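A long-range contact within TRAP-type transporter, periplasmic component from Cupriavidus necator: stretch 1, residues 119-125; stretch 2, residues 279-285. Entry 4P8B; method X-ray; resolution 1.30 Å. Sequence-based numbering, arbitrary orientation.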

# COMPACT_ATOMS: atom_id res chain seq x y z
N ASP A 119 -8.40 5.35 -11.42
CA ASP A 119 -8.07 6.66 -10.88
C ASP A 119 -8.38 6.71 -9.38
O ASP A 119 -8.82 5.72 -8.78
N TYR A 120 -8.12 7.86 -8.75
CA TYR A 120 -8.34 8.02 -7.32
C TYR A 120 -9.82 7.90 -6.96
O TYR A 120 -10.16 7.39 -5.90
N LYS A 121 -10.70 8.37 -7.84
CA LYS A 121 -12.13 8.28 -7.60
C LYS A 121 -12.52 6.80 -7.47
O LYS A 121 -13.41 6.46 -6.68
N ALA A 122 -11.85 5.93 -8.20
CA ALA A 122 -12.14 4.50 -8.16
C ALA A 122 -11.68 3.90 -6.85
O ALA A 122 -12.40 3.10 -6.26
N LEU A 123 -10.49 4.26 -6.39
CA LEU A 123 -10.02 3.76 -5.12
C LEU A 123 -10.96 4.21 -3.99
O LEU A 123 -11.34 3.42 -3.12
N ASP A 124 -11.33 5.49 -4.02
CA ASP A 124 -12.21 6.02 -2.98
C ASP A 124 -13.57 5.34 -3.02
O ASP A 124 -14.20 5.16 -1.98
N ALA A 125 -14.05 4.97 -4.21
CA ALA A 125 -15.33 4.28 -4.32
C ALA A 125 -15.29 2.94 -3.61
O ALA A 125 -16.32 2.47 -3.13
N ALA A 279 -0.38 11.80 0.77
CA ALA A 279 -0.04 10.78 -0.20
C ALA A 279 -0.44 11.18 -1.61
O ALA A 279 0.10 10.62 -2.56
N ARG A 280 -1.33 12.16 -1.74
CA ARG A 280 -1.79 12.55 -3.07
C ARG A 280 -1.21 13.88 -3.53
O ARG A 280 -1.59 14.38 -4.59
N LYS A 281 -0.29 14.44 -2.75
CA LYS A 281 0.27 15.75 -3.07
C LYS A 281 0.90 15.74 -4.48
O LYS A 281 1.74 14.90 -4.79
N GLY A 282 0.45 16.65 -5.34
CA GLY A 282 0.98 16.75 -6.69
C GLY A 282 0.65 15.59 -7.62
O GLY A 282 1.27 15.48 -8.68
N LEU A 283 -0.33 14.76 -7.26
CA LEU A 283 -0.64 13.54 -8.02
C LEU A 283 -2.06 13.42 -8.54
O LEU A 283 -2.27 12.95 -9.65
N ALA A 284 -3.05 13.79 -7.74
CA ALA A 284 -4.44 13.63 -8.14
C ALA A 284 -4.89 14.88 -8.88
O ALA A 284 -5.96 15.43 -8.62
N GLU A 285 -4.05 15.32 -9.82
CA GLU A 285 -4.26 16.56 -10.55
C GLU A 285 -3.77 16.35 -11.98
O GLU A 285 -2.92 15.50 -12.22

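The contact between the two stretches is anchored by a bidentate salt bridge between Arg280 and Asp124. The guanidinium presents two nitrogens to the two carboxylate oxygens: Arg280 NH2 donates to Asp124 OD1 at 2.9 Å with an N-H...O angle of 154°, and Arg280 NH1 donates to Asp124 OD2 at 3.0 Å with a nearly straight angle of 169°. Asp124 OD1 lies at the edge of the guanidinium, near its plane, as expected when both N-H bonds are directed at a single carboxylate. Charge attraction and hydrogen bonding therefore act together at this point.

Arg280 reaches Asp124 in an extended conformation. Arg280 has chi1 in the m well (-68°), while chi2 and chi3 are both t and chi4 is 174°, so that beyond CB the chain runs out almost fully stretched from stretch 2 to the helix of stretch 1. Asp124 meets it from the first helical turns with chi1 m (-72°) and chi2 of -22°. The CA-to-CB bonds of both residues point toward the opposing stretch. Arg280 NE and NH2 also take part in hydrogen bonds elsewhere in the structure.

Tyr120 lies one helical turn before Asp124, and its backbone O accepts from Asp124 N at 2.9 Å. This spacing brings both side chains to the same side of the helix, where they share Arg280 as a partner. Tyr120 CD1 lies over one face of the guanidinium, 3.4 Å from Arg280 NE. Arg280 is thus held along its edge by the carboxylate and approached over one face by Tyr120 CD1, although viewed from the ring the approach of NE is oblique.

With chi1 m (-65°) and chi2 of -77°, the Tyr120 side chain projects across stretch 2 and extends the contact from Arg280 to Leu283 and Ala284. Ala284 CB packs 3.6 Å from Tyr120 CD2, even though its CA-to-CB bond is directed sideways; Tyr120 CA and Ala284 CA also form the nearest CA pair between the stretches, at 6.9 Å. Farther along the ring, Tyr120 OH comes within 3.5 Å of Leu283 CB, and the apolar contact from Tyr120 CZ to the same CB measures 4.3 Å. Leu283 adopts chi1 m and chi2 t, with its CA-to-CB bond toward stretch 1. Tyr120 and Arg280 have the largest areas covered by the other stretch, 107 and 95 Å² of a total of 289 Å².

The buried Leu123 makes a lesser contribution, its t, p rotamer placing CD2 4.2 Å from Arg280 NH2. Asp119 does not touch stretch 2 but caps the helix that carries these residues: with chi1 p, its OD1 accepts from Ala122 N at 3.0 Å. The CA-to-CB bonds of Lys121 and Glu285 point away from the opposite stretch, and Gly282, with its positive phi of 68°, remains outside the contact.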

# COMPACT_ATOMS: atom_id res chain seq x y z
CB ASP A 119 -8.81 7.76 -11.66
CG ASP A 119 -10.31 7.52 -11.75
OD1 ASP A 119 -10.91 6.96 -10.81
OD2 ASP A 119 -10.92 7.95 -12.75
CB TYR A 120 -7.75 9.35 -6.81
CG TYR A 120 -6.25 9.36 -6.96
CD1 TYR A 120 -5.43 8.67 -6.08
CD2 TYR A 120 -5.65 10.01 -8.03
CE1 TYR A 120 -4.07 8.65 -6.24
CE2 TYR A 120 -4.27 10.00 -8.21
CZ TYR A 120 -3.49 9.32 -7.31
OH TYR A 120 -2.11 9.30 -7.49
CB LYS A 121 -12.91 8.95 -8.73
CG LYS A 121 -14.30 9.39 -8.34
CD LYS A 121 -14.88 10.39 -9.35
CE LYS A 121 -16.24 10.91 -8.92
NZ LYS A 121 -16.83 11.84 -9.92
CB ALA A 122 -11.48 3.80 -9.34
CB LEU A 123 -8.58 4.25 -4.89
CG LEU A 123 -7.90 3.96 -3.56
CD1 LEU A 123 -7.95 2.50 -3.21
CD2 LEU A 123 -6.45 4.44 -3.55
CB ASP A 124 -12.37 7.54 -3.13
CG ASP A 124 -11.11 8.31 -2.73
OD1 ASP A 124 -10.29 7.76 -1.96
OD2 ASP A 124 -10.98 9.47 -3.15
CB ALA A 125 -15.73 4.10 -5.77
CB ALA A 279 -0.71 9.44 0.17
CB ARG A 280 -3.32 12.61 -3.11
CG ARG A 280 -3.94 11.24 -2.99
CD ARG A 280 -5.43 11.28 -3.19
NE ARG A 280 -5.98 9.94 -3.01
CZ ARG A 280 -7.27 9.63 -3.01
NH1 ARG A 280 -8.19 10.56 -3.21
NH2 ARG A 280 -7.62 8.38 -2.82
CB LYS A 281 1.30 16.16 -2.02
CG LYS A 281 1.89 17.54 -2.25
CD LYS A 281 2.95 17.88 -1.20
CE LYS A 281 3.30 19.35 -1.26
NZ LYS A 281 3.44 19.80 -2.67
CB LEU A 283 -0.39 12.30 -7.16
CG LEU A 283 1.07 12.08 -6.84
CD1 LEU A 283 1.20 11.06 -5.72
CD2 LEU A 283 1.83 11.62 -8.08
CB ALA A 284 -5.32 13.38 -6.92
CB GLU A 285 -3.45 17.69 -9.90
CG GLU A 285 -3.71 17.86 -8.41
CD GLU A 285 -2.49 18.37 -7.66
OE1 GLU A 285 -2.61 18.56 -6.43
OE2 GLU A 285 -1.43 18.57 -8.30